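Local structure of periplasmic binding protein/LacI transcriptional regulator (Burkholderia graminis C4D1M, 5HQJ) at residues V112-S117 and S125-T130. The protein binds D-arabinose and is probably the periplasmic sugar-binding component of an ABC transporter. Residues are numbered along the deposited sequence; the frame is centred on the assembly and turned at random.
With 64K (alpha-D-arabinopyranose), chain B.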
loop_
_atom_site.group_PDB
_atom_site.type_symbol
_atom_site.label_atom_id
_atom_site.label_comp_id
_atom_site.label_asym_id
_atom_site.label_seq_id
_atom_site.Cartn_x
_atom_site.Cartn_y
_atom_site.Cartn_z
ATOM N N VAL A 112 5.986 -17.575 -8.700
ATOM C CA VAL A 112 5.906 -16.644 -7.598
ATOM C C VAL A 112 6.052 -15.225 -8.119
ATOM O O VAL A 112 6.965 -14.931 -8.881
ATOM C CB VAL A 112 6.983 -16.938 -6.540
ATOM C CG1 VAL A 112 6.920 -15.928 -5.418
ATOM C CG2 VAL A 112 6.803 -18.357 -5.986
ATOM N N LEU A 113 5.149 -14.358 -7.687
ATOM C CA LEU A 113 5.290 -12.950 -7.962
ATOM C C LEU A 113 4.830 -12.126 -6.773
ATOM O O LEU A 113 4.178 -12.636 -5.838
ATOM C CB LEU A 113 4.506 -12.571 -9.225
ATOM C CG LEU A 113 2.970 -12.678 -9.251
ATOM C CD1 LEU A 113 2.282 -11.495 -8.555
ATOM C CD2 LEU A 113 2.450 -12.782 -10.700
ATOM N N THR A 114 5.182 -10.849 -6.798
ATOM C CA THR A 114 4.739 -9.929 -5.753
ATOM C C THR A 114 3.795 -8.882 -6.300
ATOM O O THR A 114 3.766 -8.652 -7.516
ATOM C CB THR A 114 5.935 -9.252 -5.084
ATOM O OG1 THR A 114 6.742 -8.591 -6.072
ATOM C CG2 THR A 114 6.765 -10.302 -4.372
ATOM N N TYR A 115 3.015 -8.289 -5.391
ATOM C CA TYR A 115 2.103 -7.175 -5.725
ATOM C C TYR A 115 2.079 -6.240 -4.515
ATOM O O TYR A 115 2.329 -6.672 -3.386
ATOM C CB TYR A 115 0.689 -7.687 -6.121
ATOM C CG TYR A 115 -0.120 -8.165 -4.953
ATOM C CD1 TYR A 115 0.122 -9.423 -4.401
ATOM C CD2 TYR A 115 -1.061 -7.354 -4.346
ATOM C CE1 TYR A 115 -0.566 -9.863 -3.297
ATOM C CE2 TYR A 115 -1.763 -7.786 -3.223
ATOM C CZ TYR A 115 -1.501 -9.048 -2.711
ATOM O OH TYR A 115 -2.157 -9.508 -1.604
ATOM N N ASP A 116 1.854 -4.953 -4.787
ATOM C CA ASP A 116 1.703 -3.909 -3.777
ATOM C C ASP A 116 2.991 -3.548 -3.048
ATOM O O ASP A 116 3.378 -2.383 -3.039
ATOM C CB ASP A 116 0.624 -4.328 -2.759
ATOM C CG ASP A 116 0.508 -3.360 -1.628
ATOM O OD1 ASP A 116 0.350 -2.142 -1.881
ATOM O OD2 ASP A 116 0.617 -3.829 -0.493
ATOM N N SER A 117 3.599 -4.550 -2.405
ATOM C CA SER A 117 4.857 -4.374 -1.670
ATOM C C SER A 117 5.840 -5.496 -2.026
ATOM O O SER A 117 5.640 -6.686 -1.749
ATOM C CB SER A 117 4.642 -4.320 -0.153
ATOM O OG SER A 117 5.704 -3.544 0.447
ATOM N N SER A 125 9.118 -13.535 -10.053
ATOM C CA SER A 125 9.107 -13.325 -11.500
ATOM C C SER A 125 8.942 -11.857 -11.839
ATOM O O SER A 125 9.501 -11.353 -12.805
ATOM C CB SER A 125 7.982 -14.134 -12.157
ATOM O OG SER A 125 6.687 -13.721 -11.731
HETATM N N MSE A 126 8.147 -11.175 -11.035
HETATM C CA MSE A 126 7.743 -9.828 -11.361
HETATM C C MSE A 126 7.001 -9.195 -10.193
HETATM O O MSE A 126 6.511 -9.899 -9.307
HETATM C CB MSE A 126 6.860 -9.820 -12.609
HETATM C CG MSE A 126 5.547 -10.513 -12.419
HETATM SE SE MSE A 126 4.471 -10.652 -14.051
HETATM C CE MSE A 126 3.695 -8.856 -14.046
ATOM N N TYR A 127 6.962 -7.863 -10.221
ATOM C CA TYR A 127 6.225 -7.020 -9.288
ATOM C C TYR A 127 5.113 -6.258 -9.981
ATOM O O TYR A 127 5.336 -5.589 -11.008
ATOM C CB TYR A 127 7.192 -6.039 -8.608
ATOM C CG TYR A 127 6.516 -4.865 -7.899
ATOM C CD1 TYR A 127 5.928 -5.022 -6.661
ATOM C CD2 TYR A 127 6.489 -3.600 -8.471
ATOM C CE1 TYR A 127 5.323 -3.954 -6.030
ATOM C CE2 TYR A 127 5.879 -2.543 -7.849
ATOM C CZ TYR A 127 5.303 -2.722 -6.614
ATOM O OH TYR A 127 4.701 -1.660 -5.973
ATOM N N ILE A 128 3.926 -6.368 -9.414
ATOM C CA ILE A 128 2.785 -5.611 -9.845
ATOM C C ILE A 128 2.380 -4.604 -8.776
ATOM O O ILE A 128 1.891 -4.978 -7.707
ATOM C CB ILE A 128 1.590 -6.538 -10.125
ATOM C CG1 ILE A 128 1.995 -7.593 -11.163
ATOM C CG2 ILE A 128 0.350 -5.747 -10.546
ATOM C CD1 ILE A 128 0.993 -8.726 -11.282
ATOM N N GLY A 129 2.527 -3.324 -9.056
ATOM C CA GLY A 129 2.107 -2.355 -8.072
ATOM C C GLY A 129 2.414 -0.917 -8.413
ATOM O O GLY A 129 2.759 -0.569 -9.552
ATOM N N THR A 130 2.255 -0.076 -7.402
ATOM C CA THR A 130 2.520 1.348 -7.504
ATOM C C THR A 130 4.014 1.597 -7.621
ATOM O O THR A 130 4.836 0.827 -7.112
ATOM C CB THR A 130 1.948 2.070 -6.261
ATOM O OG1 THR A 130 0.560 1.782 -6.239
ATOM C CG2 THR A 130 2.172 3.537 -6.310
HETATM O O2 64K B . 0.036 -0.023 -0.373
HETATM C C2 64K B . -0.156 -0.056 1.082
HETATM C C3 64K B . -1.427 0.673 1.380
HETATM O O3 64K B . -1.196 2.058 1.250
HETATM C C4 64K B . -1.890 0.454 2.816
HETATM O O4 64K B . -1.010 1.080 3.768
HETATM C C5 64K B . -1.917 -0.977 3.115
HETATM O O5 64K B . -0.572 -1.504 3.002
HETATM C C1 64K B . -0.245 -1.481 1.549
HETATM O O1 64K B . 0.981 -2.078 1.372
HETATM O O HOH W 1 2.046 -0.506 -4.351
#
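Thr-114 and Tyr-127 lie side by side on one face of the sheet, paired between the parallel strands 112-115 and 127-129, neighbours in the all-parallel sheet of one lobe of this periplasmic binding protein. The backbone bonding is regular. Thr-114 N donates to Met-126 O (3.0 Å), Ile-128 N to Thr-114 O, and Asp-116 N to Ile-128 O (2.9 Å).

The tight part is at the paired backbones, where Tyr-115 CA comes within 3.0 Å of Ile-128 O in a CA-H...O contact. On the face of Tyr-115 and Ile-128, the side chains of Leu-113 and Ile-128 cross obliquely and meet at their CD1 atoms, 4.1 Å apart. Leu-113 CB packs on CG of Met-126, a selenomethionine. Leu-280 of helix 269-284 also touches Leu-113. On the other face the Tyr-127 ring reaches toward 112-117, with CG anti to the backbone N (chi1 164°). Its edge meets Thr-114 OG1 and the Asp-116 carbonyl carbon, while Gly-129 N sits over one face. The hydroxyl donates to Thr-130 O at 2.7 Å, in the carbonyl plane and on a lone pair. Thr-114 OG1 has its own partner, Asp-118.

The more solvent-accessible end is at Ser-125, yet it is well bonded. Its backbone N bonds almost straight to Val-112 O (2.8 Å), and its OG bonds to Gln-283. Beyond the paired strands, a water links Asp-116 O to Thr-130 N.

Asp-116 turns its side chain away from strand 127-129. OD1 and OD2 each accept a sugar hydroxyl, O2 and O1 respectively, both at 2.6 Å. Ser-91 also bonds OD2. The chemistry is consistent with strand pairing holding the Asp-116 backbone at the C-terminal end of strand 112-115, leaving its carboxylate to grip two adjacent hydroxyls of arabinose.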